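GH62 hydrolase (PDB 4PVA) probably removes L-arabinofuranose side groups from arabinoxylan, as an alpha-L-arabinofuranosidase of glycoside hydrolase family 62. Local coordinates at residues A[188-193]-A[208-213]; A[149-154]-A[204-209]; A[70-75]-A[85-90]. All coordinates share one frame; numbering follows the deposited sequence.

Interaction 1: residues A[188-193]-A[208-213]; sequences GHLYRS and EIVLQD
Leu190 faces both Val210 and Leu211 across an antiparallel strand pair. This is a classic beta bulge, set in the hairpin at the edge of one blade of the five-bladed beta-propeller known for this family. Backbone bonds hold the pair together. Leu190 N gives its hydrogen to Leu211 O at 3.0 Å, and Leu190 O takes one from Val210 N at 2.8 Å. The bulge shifts the register by one residue, so His189 pairs with Gln212 but Tyr191 with Ile209. Arg192 and Glu208 then exchange two backbone bonds, while Asp213 N bonds to Gly188 O at the other end.

Apolar contacts lie on both faces of the hairpin. Ile209 runs alongside Tyr191 and points the same way, its CG1 3.6 Å from Tyr191 CE1. Val210 splits its two methyls. CG2 meets Leu190 CD2 at 3.9 Å. CG1, anti to the carbonyl carbon (chi1 -67°), touches Arg192 CB at 3.6 Å.

Polar side chains meet at both ends. Glu208 has two conformers. In the one described, Arg192 NH2 makes a salt bridge to Glu208 OE1 at 3.2 Å, but the link is weak and doubtful, and the planar groups stand 84° apart. Arg192 also binds Gln194, His180 and Asp262. His189 ND1 is held by Asp185. In the plane of the His189 ring, a water lies 2.7 Å from NE2 and donates to Gln212 OE1.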
ATOM      1  N   GLY A 188      11.174 -11.065  -7.188  1.00 13.50           N
ATOM      2  CA  GLY A 188      10.983 -10.657  -8.568  1.00 13.82           C
ATOM      3  C   GLY A 188       9.649 -11.008  -9.192  1.00 12.96           C
ATOM      4  O   GLY A 188       9.481 -10.824 -10.379  1.00 14.12           O
ATOM      5  N   HIS A 189       8.692 -11.484  -8.410  1.00 12.36           N
ATOM      6  CA  HIS A 189       7.358 -11.841  -8.936  1.00 11.90           C
ATOM      7  C   HIS A 189       6.266 -10.987  -8.323  1.00 11.30           C
ATOM      8  O   HIS A 189       6.326 -10.613  -7.147  1.00 11.90           O
ATOM      9  CB  HIS A 189       7.019 -13.311  -8.679  1.00 12.01           C
ATOM     10  CG  HIS A 189       8.092 -14.266  -9.118  1.00 12.43           C
ATOM     11  ND1 HIS A 189       8.961 -14.850  -8.228  1.00 12.86           N
ATOM     12  CD2 HIS A 189       8.461 -14.685 -10.350  1.00 13.08           C
ATOM     13  CE1 HIS A 189       9.816 -15.602  -8.901  1.00 13.29           C
ATOM     14  NE2 HIS A 189       9.534 -15.528 -10.178  1.00 13.87           N
ATOM     15  N   LEU A 190       5.259 -10.740  -9.139  1.00 10.66           N
ATOM     16  CA  LEU A 190       3.981 -10.144  -8.717  1.00 10.38           C
ATOM     17  C   LEU A 190       2.906 -11.171  -9.025  1.00 10.28           C
ATOM     18  O   LEU A 190       2.783 -11.602 -10.184  1.00 10.64           O
ATOM     19  CB  LEU A 190       3.751  -8.810  -9.407  1.00 10.88           C
ATOM     20  CG  LEU A 190       2.444  -8.079  -9.032  1.00 11.18           C
ATOM     21  CD1 LEU A 190       2.445  -7.628  -7.606  1.00 11.21           C
ATOM     22  CD2 LEU A 190       2.173  -6.904  -9.931  1.00 11.97           C
ATOM     23  N   TYR A 191       2.138 -11.530  -7.993  1.00 10.21           N
ATOM     24  CA  TYR A 191       1.104 -12.546  -8.075  1.00 10.21           C
ATOM     25  C   TYR A 191      -0.269 -11.920  -8.001  1.00  9.96           C
ATOM     26  O   TYR A 191      -0.430 -10.876  -7.414  1.00 10.11           O
ATOM     27  CB  TYR A 191       1.205 -13.566  -6.952  1.00 10.38           C
ATOM     28  CG  TYR A 191       2.549 -14.265  -6.851  1.00 10.77           C
ATOM     29  CD1 TYR A 191       2.791 -15.416  -7.555  1.00 11.41           C
ATOM     30  CD2 TYR A 191       3.553 -13.802  -6.048  1.00 11.14           C
ATOM     31  CE1 TYR A 191       4.034 -16.074  -7.472  1.00 11.67           C
ATOM     32  CE2 TYR A 191       4.786 -14.444  -5.954  1.00 11.80           C
ATOM     33  CZ  TYR A 191       5.012 -15.554  -6.673  1.00 11.67           C
ATOM     34  OH  TYR A 191       6.248 -16.250  -6.528  1.00 13.08           O
ATOM     35  N   ARG A 192      -1.258 -12.621  -8.554  1.00 10.30           N
ATOM     36  CA  ARG A 192      -2.655 -12.181  -8.530  1.00 10.67           C
ATOM     37  C   ARG A 192      -3.578 -13.366  -8.439  1.00 10.60           C
ATOM     38  O   ARG A 192      -3.512 -14.284  -9.255  1.00 10.78           O
ATOM     39  CB  ARG A 192      -2.993 -11.391  -9.782  1.00 11.22           C
ATOM     40  CG  ARG A 192      -4.396 -10.775  -9.827  1.00 11.66           C
ATOM     41  CD  ARG A 192      -4.782 -10.335 -11.256  1.00 12.72           C
ATOM     42  NE  ARG A 192      -4.832 -11.471 -12.145  1.00 13.51           N
ATOM     43  CZ  ARG A 192      -5.778 -12.383 -12.147  1.00 14.91           C
ATOM     44  NH1 ARG A 192      -6.871 -12.232 -11.422  1.00 14.47           N
ATOM     45  NH2 ARG A 192      -5.656 -13.450 -12.909  1.00 17.16           N
ATOM     46  N   SER A 193      -4.478 -13.313  -7.466  1.00 10.08           N
ATOM     47  CA  SER A 193      -5.633 -14.237  -7.342  1.00 10.75           C
ATOM     48  C   SER A 193      -6.913 -13.455  -7.537  1.00 10.64           C
ATOM     49  O   SER A 193      -6.930 -12.226  -7.471  1.00 10.56           O
ATOM     50  CB  SER A 193      -5.682 -14.891  -5.969  1.00 10.87           C
ATOM     51  OG  SER A 193      -4.575 -15.780  -5.770  1.00 11.72           O
ATOM     52  N   GLU A 208      -1.695 -16.439 -10.018  1.00 12.54           N
ATOM     53  CA  GLU A 208      -0.933 -16.462 -11.270  0.63 13.31           C
ATOM     54  C   GLU A 208       0.169 -15.415 -11.154  1.00 12.65           C
ATOM     55  O   GLU A 208      -0.031 -14.358 -10.519  1.00 11.88           O
ATOM     56  CB  GLU A 208      -1.881 -16.156 -12.438  0.63 15.05           C
ATOM     57  CG  GLU A 208      -2.917 -17.288 -12.605  0.63 16.94           C
ATOM     58  CD  GLU A 208      -3.953 -17.067 -13.695  0.63 19.35           C
ATOM     59  OE1 GLU A 208      -4.066 -15.937 -14.186  0.63 20.92           O
ATOM     60  OE2 GLU A 208      -4.672 -18.045 -14.046  0.63 23.79           O
ATOM     61  N   ILE A 209       1.307 -15.652 -11.784  1.00 12.76           N
ATOM     62  CA  ILE A 209       2.345 -14.643 -11.897  1.00 12.99           C
ATOM     63  C   ILE A 209       1.939 -13.678 -12.996  1.00 13.43           C
ATOM     64  O   ILE A 209       1.796 -14.105 -14.157  1.00 15.20           O
ATOM     65  CB  ILE A 209       3.720 -15.287 -12.202  1.00 13.71           C
ATOM     66  CG1 ILE A 209       4.177 -16.147 -11.020  1.00 14.20           C
ATOM     67  CG2 ILE A 209       4.730 -14.189 -12.497  1.00 14.00           C
ATOM     68  CD1 ILE A 209       5.389 -17.015 -11.281  1.00 15.17           C
ATOM     69  N   VAL A 210       1.726 -12.409 -12.668  1.00 12.73           N
ATOM     70  CA  VAL A 210       1.268 -11.465 -13.676  1.00 13.66           C
ATOM     71  C   VAL A 210       2.402 -10.626 -14.248  1.00 13.46           C
ATOM     72  O   VAL A 210       2.321 -10.221 -15.388  1.00 14.27           O
ATOM     73  CB  VAL A 210       0.123 -10.574 -13.175  1.00 14.51           C
ATOM     74  CG1 VAL A 210      -1.152 -11.385 -12.921  1.00 15.51           C
ATOM     75  CG2 VAL A 210       0.531  -9.800 -11.983  1.00 14.43           C
ATOM     76  N   LEU A 211       3.445 -10.376 -13.474  1.00 12.60           N
ATOM     77  CA  LEU A 211       4.671  -9.730 -13.937  1.00 12.82           C
ATOM     78  C   LEU A 211       5.839 -10.318 -13.201  1.00 12.58           C
ATOM     79  O   LEU A 211       5.718 -10.730 -12.054  1.00 11.37           O
ATOM     80  CB  LEU A 211       4.651  -8.256 -13.640  1.00 13.95           C
ATOM     81  CG  LEU A 211       3.723  -7.332 -14.367  1.00 14.93           C
ATOM     82  CD1 LEU A 211       3.892  -5.929 -13.807  1.00 15.23           C
ATOM     83  CD2 LEU A 211       3.903  -7.356 -15.869  1.00 15.18           C
ATOM     84  N   GLN A 212       6.988 -10.385 -13.873  1.00 12.30           N
ATOM     85  CA  GLN A 212       8.198 -10.833 -13.223  1.00 13.06           C
ATOM     86  C   GLN A 212       9.433 -10.171 -13.813  1.00 13.52           C
ATOM     87  O   GLN A 212       9.457  -9.860 -15.022  1.00 14.20           O
ATOM     88  CB  GLN A 212       8.315 -12.370 -13.247  1.00 14.46           C
ATOM     89  CG  GLN A 212       8.413 -12.961 -14.632  1.00 15.76           C
ATOM     90  CD  GLN A 212       8.494 -14.481 -14.627  1.00 17.48           C
ATOM     91  OE1 GLN A 212       8.301 -15.142 -13.604  1.00 18.67           O
ATOM     92  NE2 GLN A 212       8.767 -15.051 -15.787  1.00 18.73           N
ATOM     93  N   ASP A 213      10.449  -9.945 -12.988  1.00 14.11           N
ATOM     94  CA  ASP A 213      11.756  -9.524 -13.479  1.00 15.21           C
ATOM     95  C   ASP A 213      12.822 -10.353 -12.788  1.00 15.89           C
ATOM     96  O   ASP A 213      13.417  -9.938 -11.794  1.00 16.19           O
ATOM     97  CB  ASP A 213      12.010  -8.034 -13.265  1.00 16.09           C
ATOM     98  CG  ASP A 213      13.217  -7.537 -14.045  1.00 18.46           C
ATOM     99  OD1 ASP A 213      14.238  -8.256 -14.083  1.00 17.96           O
ATOM    100  OD2 ASP A 213      13.142  -6.430 -14.617  1.00 22.43           O
TER
HETATM  101  O   HOH W   1      10.205 -17.011 -12.325  1.00 31.48           O

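Interaction 2: residues A[149-154]-A[204-209]; sequences PKIIAD and MSEPEI
Pro149 and Pro207 meet where the first turn of helix 150-155 packs on the approach to edge strand 208-212. The helix is a short one in a chain that is otherwise mostly strand and loop. Pro149 is its N-cap residue. The two proline rings cross at about a right angle. Pro149 CB sits 3.4 Å from Pro207 CD, which is tighter than usual carbon packing.

Ile151 points toward the other segment and spreads its branches over it. CG1 lies anti to the backbone N (chi1 -167°), and this sends CD1 on to Ile209 CG1 at 4.0 Å. The CG2 methyl takes the place between the backbone N and the carbonyl carbon. It rests 3.4 Å from Pro207 O and also touches Pro207 CB. Ile152 CD1 reaches Pro207 CG at 4.0 Å, the two side chains crossing at about a right angle. Pro207 is thus touched by Pro149, Ile151 and Ile152. Tyr144 packs on Pro149 and Pro207 as well, and Trp161 on Pro149 and Ile152.

Lys150 turns its end away and closes a salt bridge within its own segment, Lys150 NZ to Asp154 OD2, 2.8 Å. The acid uses its syn lone pair.

Glu206 crosses Ile151 obliquely. In the conformer described here, one of two, its chain bends at chi2 (74°) and brings the carboxylate to the start of the helix. A negative group there would probably be stabilised by the helix end. OE1 accepts the backbone hydrogen of Ile151 N at 3.0 Å, with an N-H...O angle of 161°.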
ATOM      1  N   PRO A 149       0.158 -20.562  -1.179  1.00 11.91           N
ATOM      2  CA  PRO A 149      -0.053 -21.279  -2.443  1.00 11.93           C
ATOM      3  C   PRO A 149       1.209 -21.913  -2.997  1.00 12.09           C
ATOM      4  O   PRO A 149       2.313 -21.389  -2.875  1.00 12.29           O
ATOM      5  CB  PRO A 149      -0.522 -20.170  -3.367  1.00 12.09           C
ATOM      6  CG  PRO A 149      -1.205 -19.210  -2.471  1.00 11.92           C
ATOM      7  CD  PRO A 149      -0.376 -19.198  -1.225  1.00 11.86           C
ATOM      8  N   LYS A 150       1.015 -23.054  -3.667  1.00 12.75           N
ATOM      9  CA  LYS A 150       2.092 -23.768  -4.315  1.00 14.03           C
ATOM     10  C   LYS A 150       2.936 -22.892  -5.227  1.00 12.98           C
ATOM     11  O   LYS A 150       4.152 -22.948  -5.197  1.00 13.16           O
ATOM     12  CB  LYS A 150       1.518 -24.914  -5.142  1.00 15.54           C
ATOM     13  CG  LYS A 150       2.606 -25.746  -5.787  1.00 18.04           C
ATOM     14  CD  LYS A 150       2.019 -26.987  -6.429  1.00 21.34           C
ATOM     15  CE  LYS A 150       3.105 -27.939  -6.849  1.00 24.06           C
ATOM     16  NZ  LYS A 150       3.941 -27.375  -7.922  1.00 25.67           N
ATOM     17  N   ILE A 151       2.313 -22.062  -6.067  1.00 12.81           N
ATOM     18  CA  ILE A 151       3.082 -21.287  -7.032  1.00 13.08           C
ATOM     19  C   ILE A 151       4.015 -20.305  -6.322  1.00 12.39           C
ATOM     20  O   ILE A 151       5.098 -20.016  -6.790  1.00 13.20           O
ATOM     21  CB  ILE A 151       2.170 -20.575  -8.045  1.00 13.31           C
ATOM     22  CG1 ILE A 151       3.005 -20.044  -9.204  1.00 13.99           C
ATOM     23  CG2 ILE A 151       1.357 -19.468  -7.419  1.00 13.24           C
ATOM     24  CD1 ILE A 151       2.159 -19.566 -10.384  1.00 14.57           C
ATOM     25  N   ILE A 152       3.577 -19.785  -5.188  1.00 11.76           N
ATOM     26  CA  ILE A 152       4.384 -18.839  -4.424  1.00 11.87           C
ATOM     27  C   ILE A 152       5.509 -19.624  -3.706  1.00 12.06           C
ATOM     28  O   ILE A 152       6.672 -19.254  -3.802  1.00 12.62           O
ATOM     29  CB  ILE A 152       3.546 -18.006  -3.448  1.00 11.61           C
ATOM     30  CG1 ILE A 152       2.500 -17.254  -4.240  1.00 11.51           C
ATOM     31  CG2 ILE A 152       4.425 -17.022  -2.692  1.00 11.82           C
ATOM     32  CD1 ILE A 152       1.659 -16.307  -3.424  1.00 11.58           C
ATOM     33  N   ALA A 153       5.190 -20.755  -3.050  1.00 12.60           N
ATOM     34  CA  ALA A 153       6.231 -21.599  -2.450  1.00 13.17           C
ATOM     35  C   ALA A 153       7.279 -22.066  -3.468  1.00 13.55           C
ATOM     36  O   ALA A 153       8.482 -22.124  -3.164  1.00 14.20           O
ATOM     37  CB  ALA A 153       5.607 -22.800  -1.724  1.00 13.46           C
ATOM     38  N   ASP A 154       6.843 -22.330  -4.692  1.00 14.38           N
ATOM     39  CA  ASP A 154       7.763 -22.802  -5.725  1.00 15.43           C
ATOM     40  C   ASP A 154       8.665 -21.722  -6.265  1.00 15.64           C
ATOM     41  O   ASP A 154       9.710 -22.024  -6.848  1.00 17.62           O
ATOM     42  CB  ASP A 154       7.001 -23.362  -6.913  1.00 16.44           C
ATOM     43  CG  ASP A 154       6.397 -24.738  -6.658  1.00 17.42           C
ATOM     44  OD1 ASP A 154       6.713 -25.389  -5.636  1.00 18.53           O
ATOM     45  OD2 ASP A 154       5.551 -25.145  -7.498  1.00 19.66           O
HETATM   46  N   MSE A 204     -10.666 -17.086  -3.034  1.00 12.47           N
HETATM   47  CA  MSE A 204      -9.502 -16.616  -3.835  1.00 12.29           C
HETATM   48  C   MSE A 204      -8.843 -17.781  -4.542  1.00 12.31           C
HETATM   49  O   MSE A 204      -8.544 -18.805  -3.948  1.00 12.91           O
HETATM   50  CB  MSE A 204      -8.457 -15.877  -2.976  1.00 12.65           C
HETATM   51  CG  MSE A 204      -8.904 -14.511  -2.524  1.00 12.96           C
HETATM   52 SE   MSE A 204      -9.001 -13.308  -4.072  0.64 12.97          SE
HETATM   53  CE  MSE A 204      -9.686 -11.742  -3.121  1.00 14.22           C
ATOM     54  N   SER A 205      -8.649 -17.640  -5.834  1.00 12.25           N
ATOM     55  CA  SER A 205      -8.078 -18.657  -6.689  1.00 12.18           C
ATOM     56  C   SER A 205      -6.585 -18.891  -6.429  1.00 11.97           C
ATOM     57  O   SER A 205      -5.923 -18.104  -5.737  1.00 11.79           O
ATOM     58  CB  SER A 205      -8.222 -18.204  -8.139  1.00 12.62           C
ATOM     59  OG  SER A 205      -7.517 -16.975  -8.333  1.00 12.70           O
ATOM     60  N   GLU A 206      -6.026 -19.923  -7.033  1.00 12.72           N
ATOM     61  CA  GLU A 206      -4.570 -20.101  -7.004  0.53 13.02           C
ATOM     62  C   GLU A 206      -3.988 -18.891  -7.712  1.00 12.79           C
ATOM     63  O   GLU A 206      -4.495 -18.456  -8.733  1.00 13.00           O
ATOM     64  CB  GLU A 206      -4.138 -21.380  -7.736  0.53 14.08           C
ATOM     65  CG  GLU A 206      -2.627 -21.619  -7.827  0.53 14.59           C
ATOM     66  CD  GLU A 206      -1.963 -22.075  -6.530  0.53 14.87           C
ATOM     67  OE1 GLU A 206      -0.656 -22.150  -6.509  0.53 12.49           O
ATOM     68  OE2 GLU A 206      -2.789 -22.368  -5.582  0.53 16.09           O
ATOM     69  N   PRO A 207      -2.920 -18.309  -7.171  1.00 11.97           N
ATOM     70  CA  PRO A 207      -2.376 -17.127  -7.841  1.00 11.94           C
ATOM     71  C   PRO A 207      -1.752 -17.456  -9.170  1.00 12.23           C
ATOM     72  O   PRO A 207      -1.313 -18.581  -9.412  1.00 12.69           O
ATOM     73  CB  PRO A 207      -1.289 -16.624  -6.874  1.00 11.94           C
ATOM     74  CG  PRO A 207      -1.530 -17.350  -5.583  1.00 12.05           C
ATOM     75  CD  PRO A 207      -2.216 -18.616  -5.915  1.00 12.25           C
ATOM     76  N   GLU A 208      -1.695 -16.439 -10.018  1.00 12.54           N
ATOM     77  CA  GLU A 208      -0.933 -16.462 -11.270  0.63 13.31           C
ATOM     78  C   GLU A 208       0.169 -15.415 -11.154  1.00 12.65           C
ATOM     79  O   GLU A 208      -0.031 -14.358 -10.519  1.00 11.88           O
ATOM     80  CB  GLU A 208      -1.881 -16.156 -12.438  0.63 15.05           C
ATOM     81  CG  GLU A 208      -2.917 -17.288 -12.605  0.63 16.94           C
ATOM     82  CD  GLU A 208      -3.953 -17.067 -13.695  0.63 19.35           C
ATOM     83  OE1 GLU A 208      -4.066 -15.937 -14.186  0.63 20.92           O
ATOM     84  OE2 GLU A 208      -4.672 -18.045 -14.046  0.63 23.79           O
ATOM     85  N   ILE A 209       1.307 -15.652 -11.784  1.00 12.76           N
ATOM     86  CA  ILE A 209       2.345 -14.643 -11.897  1.00 12.99           C
ATOM     87  C   ILE A 209       1.939 -13.678 -12.996  1.00 13.43           C
ATOM     88  O   ILE A 209       1.796 -14.105 -14.157  1.00 15.20           O
ATOM     89  CB  ILE A 209       3.720 -15.287 -12.202  1.00 13.71           C
ATOM     90  CG1 ILE A 209       4.177 -16.147 -11.020  1.00 14.20           C
ATOM     91  CG2 ILE A 209       4.730 -14.189 -12.497  1.00 14.00           C
ATOM     92  CD1 ILE A 209       5.389 -17.015 -11.281  1.00 15.17           C
TER

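Interaction 3: residues A[70-75]-A[85-90]; sequences NMVYFN and APFYYL
Val72 lies alongside Tyr89 and points the same way, with CG1 3.4 Å from Tyr89 CD1. The same methyl touches Phe87 CD2, and CG2 lies over one face of the Phe87 ring. Phe74 also meets Phe87. The two rings are oblique, their planes 39° apart, and Phe87 CE1 stands over one face of the Phe74 ring, toward its rim, 3.7 Å from Phe74 CD1. Phe74 CG sits between the backbone N and the carbonyl carbon (chi1 58°), which keeps the ring beside Phe87 and lets CD2 reach Ala85 CB at 4.0 Å. An alanine here would probably leave Phe87 CE1 without the ring it rests on and open a gap beside Ala85 CB.

The backbones form an antiparallel hairpin at the edge of a propeller blade. Tyr73 and Tyr88 exchange two hydrogen bonds, and Leu90 N adds one to Met71 O at 2.9 Å. Further along, a water bridges the two segments, accepting from Asn75 N and donating to Pro86 O. Within 70-75, Asn75 ND2 donates to Tyr73 OH at 3.0 Å.

Outside the pair, Lys36 makes a cation-pi contact with Phe87, and Arg40 one with Tyr89. Tyr89 OH bonds to Asp38, and Tyr73 OH to His58.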
ATOM      1  N   ASN A  70       3.985  -4.699  14.274  1.00 14.68           N
ATOM      2  CA  ASN A  70       2.554  -4.681  14.508  1.00 15.32           C
ATOM      3  C   ASN A  70       2.006  -3.373  13.889  1.00 14.61           C
ATOM      4  O   ASN A  70       2.695  -2.808  13.021  1.00 14.84           O
ATOM      5  CB  ASN A  70       2.252  -4.893  15.983  1.00 16.48           C
ATOM      6  CG  ASN A  70       0.851  -5.420  16.222  1.00 17.02           C
ATOM      7  OD1 ASN A  70      -0.097  -4.641  16.255  1.00 19.41           O
ATOM      8  ND2 ASN A  70       0.734  -6.695  16.542  1.00 17.55           N
HETATM    9  N   MSE A  71       0.793  -2.941  14.202  1.00 14.53           N
HETATM   10  CA  MSE A  71       0.158  -1.840  13.468  1.00 14.47           C
HETATM   11  C   MSE A  71      -0.507  -0.856  14.398  1.00 14.92           C
HETATM   12  O   MSE A  71      -0.874  -1.193  15.550  1.00 16.09           O
HETATM   13  CB  MSE A  71      -0.835  -2.380  12.407  1.00 14.64           C
HETATM   14  CG  MSE A  71      -0.142  -3.334  11.425  1.00 14.96           C
HETATM   15 SE   MSE A  71      -1.320  -3.993  10.039  0.70 15.42          SE
HETATM   16  CE  MSE A  71      -2.645  -4.850  11.209  1.00 15.10           C
ATOM     17  N   VAL A  72      -0.673   0.339  13.873  1.00 15.36           N
ATOM     18  CA  VAL A  72      -1.305   1.445  14.591  1.00 15.96           C
ATOM     19  C   VAL A  72      -2.360   2.087  13.729  1.00 15.56           C
ATOM     20  O   VAL A  72      -2.243   2.081  12.493  1.00 15.31           O
ATOM     21  CB  VAL A  72      -0.325   2.559  15.017  1.00 17.14           C
ATOM     22  CG1 VAL A  72       0.548   2.092  16.154  1.00 18.42           C
ATOM     23  CG2 VAL A  72       0.499   3.128  13.860  1.00 16.66           C
ATOM     24  N   TYR A  73      -3.371   2.651  14.368  1.00 15.31           N
ATOM     25  CA  TYR A  73      -4.328   3.526  13.749  1.00 15.98           C
ATOM     26  C   TYR A  73      -4.211   4.919  14.388  1.00 15.94           C
ATOM     27  O   TYR A  73      -4.075   5.028  15.613  1.00 16.68           O
ATOM     28  CB  TYR A  73      -5.746   2.982  13.938  1.00 16.34           C
ATOM     29  CG  TYR A  73      -6.819   3.997  13.663  1.00 16.55           C
ATOM     30  CD1 TYR A  73      -7.192   4.308  12.365  1.00 16.17           C
ATOM     31  CD2 TYR A  73      -7.427   4.678  14.710  1.00 17.78           C
ATOM     32  CE1 TYR A  73      -8.162   5.252  12.099  1.00 17.34           C
ATOM     33  CE2 TYR A  73      -8.389   5.643  14.464  1.00 17.95           C
ATOM     34  CZ  TYR A  73      -8.764   5.934  13.174  1.00 17.75           C
ATOM     35  OH  TYR A  73      -9.729   6.908  12.961  1.00 18.46           O
ATOM     36  N   PHE A  74      -4.356   5.957  13.584  1.00 15.12           N
ATOM     37  CA  PHE A  74      -4.492   7.302  14.101  1.00 15.62           C
ATOM     38  C   PHE A  74      -5.251   8.168  13.098  1.00 15.42           C
ATOM     39  O   PHE A  74      -5.349   7.839  11.918  1.00 15.55           O
ATOM     40  CB  PHE A  74      -3.129   7.895  14.464  1.00 15.63           C
ATOM     41  CG  PHE A  74      -2.132   7.947  13.340  1.00 16.12           C
ATOM     42  CD1 PHE A  74      -1.416   6.813  12.956  1.00 16.23           C
ATOM     43  CD2 PHE A  74      -1.882   9.131  12.678  1.00 16.67           C
ATOM     44  CE1 PHE A  74      -0.477   6.890  11.944  1.00 16.81           C
ATOM     45  CE2 PHE A  74      -0.946   9.196  11.646  1.00 16.65           C
ATOM     46  CZ  PHE A  74      -0.246   8.068  11.288  1.00 17.09           C
ATOM     47  N   ASN A  75      -5.758   9.312  13.575  1.00 16.42           N
ATOM     48  CA  ASN A  75      -6.431  10.245  12.718  1.00 16.86           C
ATOM     49  C   ASN A  75      -6.007  11.667  13.053  1.00 17.12           C
ATOM     50  O   ASN A  75      -5.429  11.915  14.116  1.00 17.85           O
ATOM     51  CB  ASN A  75      -7.955  10.060  12.739  1.00 17.55           C
ATOM     52  CG  ASN A  75      -8.561  10.296  14.116  1.00 18.92           C
ATOM     53  OD1 ASN A  75      -8.431  11.383  14.694  1.00 20.26           O
ATOM     54  ND2 ASN A  75      -9.232   9.310  14.634  1.00 19.80           N
ATOM     55  N   ALA A  85      -0.913  13.262  16.812  1.00 19.53           N
ATOM     56  CA  ALA A  85      -2.071  12.382  16.902  1.00 19.74           C
ATOM     57  C   ALA A  85      -1.734  11.208  17.816  1.00 20.78           C
ATOM     58  O   ALA A  85      -0.679  10.591  17.659  1.00 21.97           O
ATOM     59  CB  ALA A  85      -2.449  11.879  15.517  1.00 19.22           C
ATOM     60  N   PRO A  86      -2.612  10.888  18.774  1.00 20.63           N
ATOM     61  CA  PRO A  86      -2.376   9.680  19.572  1.00 20.61           C
ATOM     62  C   PRO A  86      -2.453   8.429  18.713  1.00 19.98           C
ATOM     63  O   PRO A  86      -3.296   8.362  17.818  1.00 20.49           O
ATOM     64  CB  PRO A  86      -3.537   9.672  20.582  1.00 21.02           C
ATOM     65  CG  PRO A  86      -4.562  10.593  19.976  1.00 22.54           C
ATOM     66  CD  PRO A  86      -3.849  11.593  19.154  1.00 21.55           C
ATOM     67  N   PHE A  87      -1.611   7.450  19.001  1.00 19.18           N
ATOM     68  CA  PHE A  87      -1.687   6.182  18.306  1.00 18.69           C
ATOM     69  C   PHE A  87      -2.612   5.241  19.055  1.00 18.59           C
ATOM     70  O   PHE A  87      -2.544   5.147  20.291  1.00 20.36           O
ATOM     71  CB  PHE A  87      -0.316   5.505  18.233  1.00 18.94           C
ATOM     72  CG  PHE A  87       0.657   6.121  17.262  1.00 19.28           C
ATOM     73  CD1 PHE A  87       0.301   7.113  16.340  1.00 19.53           C
ATOM     74  CD2 PHE A  87       1.960   5.660  17.256  1.00 19.50           C
ATOM     75  CE1 PHE A  87       1.237   7.631  15.445  1.00 20.21           C
ATOM     76  CE2 PHE A  87       2.902   6.186  16.383  1.00 19.80           C
ATOM     77  CZ  PHE A  87       2.540   7.162  15.477  1.00 20.19           C
ATOM     78  N   TYR A  88      -3.493   4.569  18.335  1.00 17.92           N
ATOM     79  CA  TYR A  88      -4.124   3.372  18.863  1.00 17.81           C
ATOM     80  C   TYR A  88      -3.317   2.175  18.396  1.00 17.56           C
ATOM     81  O   TYR A  88      -3.296   1.862  17.192  1.00 16.64           O
ATOM     82  CB  TYR A  88      -5.581   3.245  18.439  1.00 18.31           C
ATOM     83  CG  TYR A  88      -6.274   2.097  19.139  1.00 19.30           C
ATOM     84  CD1 TYR A  88      -6.148   0.791  18.686  1.00 20.06           C
ATOM     85  CD2 TYR A  88      -7.021   2.318  20.310  1.00 20.41           C
ATOM     86  CE1 TYR A  88      -6.766  -0.256  19.342  1.00 20.08           C
ATOM     87  CE2 TYR A  88      -7.632   1.266  20.965  1.00 21.45           C
ATOM     88  CZ  TYR A  88      -7.496  -0.011  20.488  1.00 21.48           C
ATOM     89  OH  TYR A  88      -8.096  -1.078  21.126  1.00 22.80           O
ATOM     90  N   TYR A  89      -2.628   1.495  19.303  1.00 17.48           N
ATOM     91  CA  TYR A  89      -1.866   0.296  18.997  1.00 18.41           C
ATOM     92  C   TYR A  89      -2.830  -0.867  18.827  1.00 17.98           C
ATOM     93  O   TYR A  89      -3.535  -1.275  19.759  1.00 18.46           O
ATOM     94  CB  TYR A  89      -0.834   0.049  20.076  1.00 19.10           C
ATOM     95  CG  TYR A  89       0.267   1.085  20.100  1.00 19.38           C
ATOM     96  CD1 TYR A  89       1.333   1.000  19.228  1.00 19.26           C
ATOM     97  CD2 TYR A  89       0.254   2.142  20.991  1.00 19.91           C
ATOM     98  CE1 TYR A  89       2.349   1.908  19.238  1.00 19.04           C
ATOM     99  CE2 TYR A  89       1.278   3.069  21.018  1.00 19.40           C
ATOM    100  CZ  TYR A  89       2.336   2.939  20.139  1.00 19.23           C
ATOM    101  OH  TYR A  89       3.354   3.851  20.148  1.00 19.73           O
ATOM    102  N   LEU A  90      -2.897  -1.388  17.605  1.00 17.08           N
ATOM    103  CA  LEU A  90      -3.958  -2.300  17.247  1.00 16.96           C
ATOM    104  C   LEU A  90      -3.858  -3.680  17.904  1.00 17.16           C
ATOM    105  O   LEU A  90      -4.822  -4.430  17.877  1.00 17.09           O
ATOM    106  CB  LEU A  90      -4.018  -2.417  15.723  1.00 16.43           C
ATOM    107  CG  LEU A  90      -4.636  -1.167  15.085  1.00 16.11           C
ATOM    108  CD1 LEU A  90      -4.333  -1.094  13.601  1.00 15.56           C
ATOM    109  CD2 LEU A  90      -6.136  -1.132  15.238  1.00 17.11           C
TER
HETATM  110  O   HOH W   2      -5.475   9.350  16.574  1.00 19.19           O

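From the N terminus, interaction 3 comes first. It closes the short loop between residues 75 and 85 and adds strand 88-89 to the edge of its sheet. It is complete before the other two begin. Interaction 2 opens next at 149-154 and closes about fifty residues later at 204-209. Interaction 1 opens within that span, at 188-193, and closes on 208-213. The two overlap along the chain and share Glu208 and Ile209. Interaction 1 adds the edge strand to a second sheet, and interaction 2 ties a helix to the same edge. Ser193 OG, a probable hydrogen-bond partner of Ser205 O, joins them. Interaction 3 is about 32 Å from both, centre to centre.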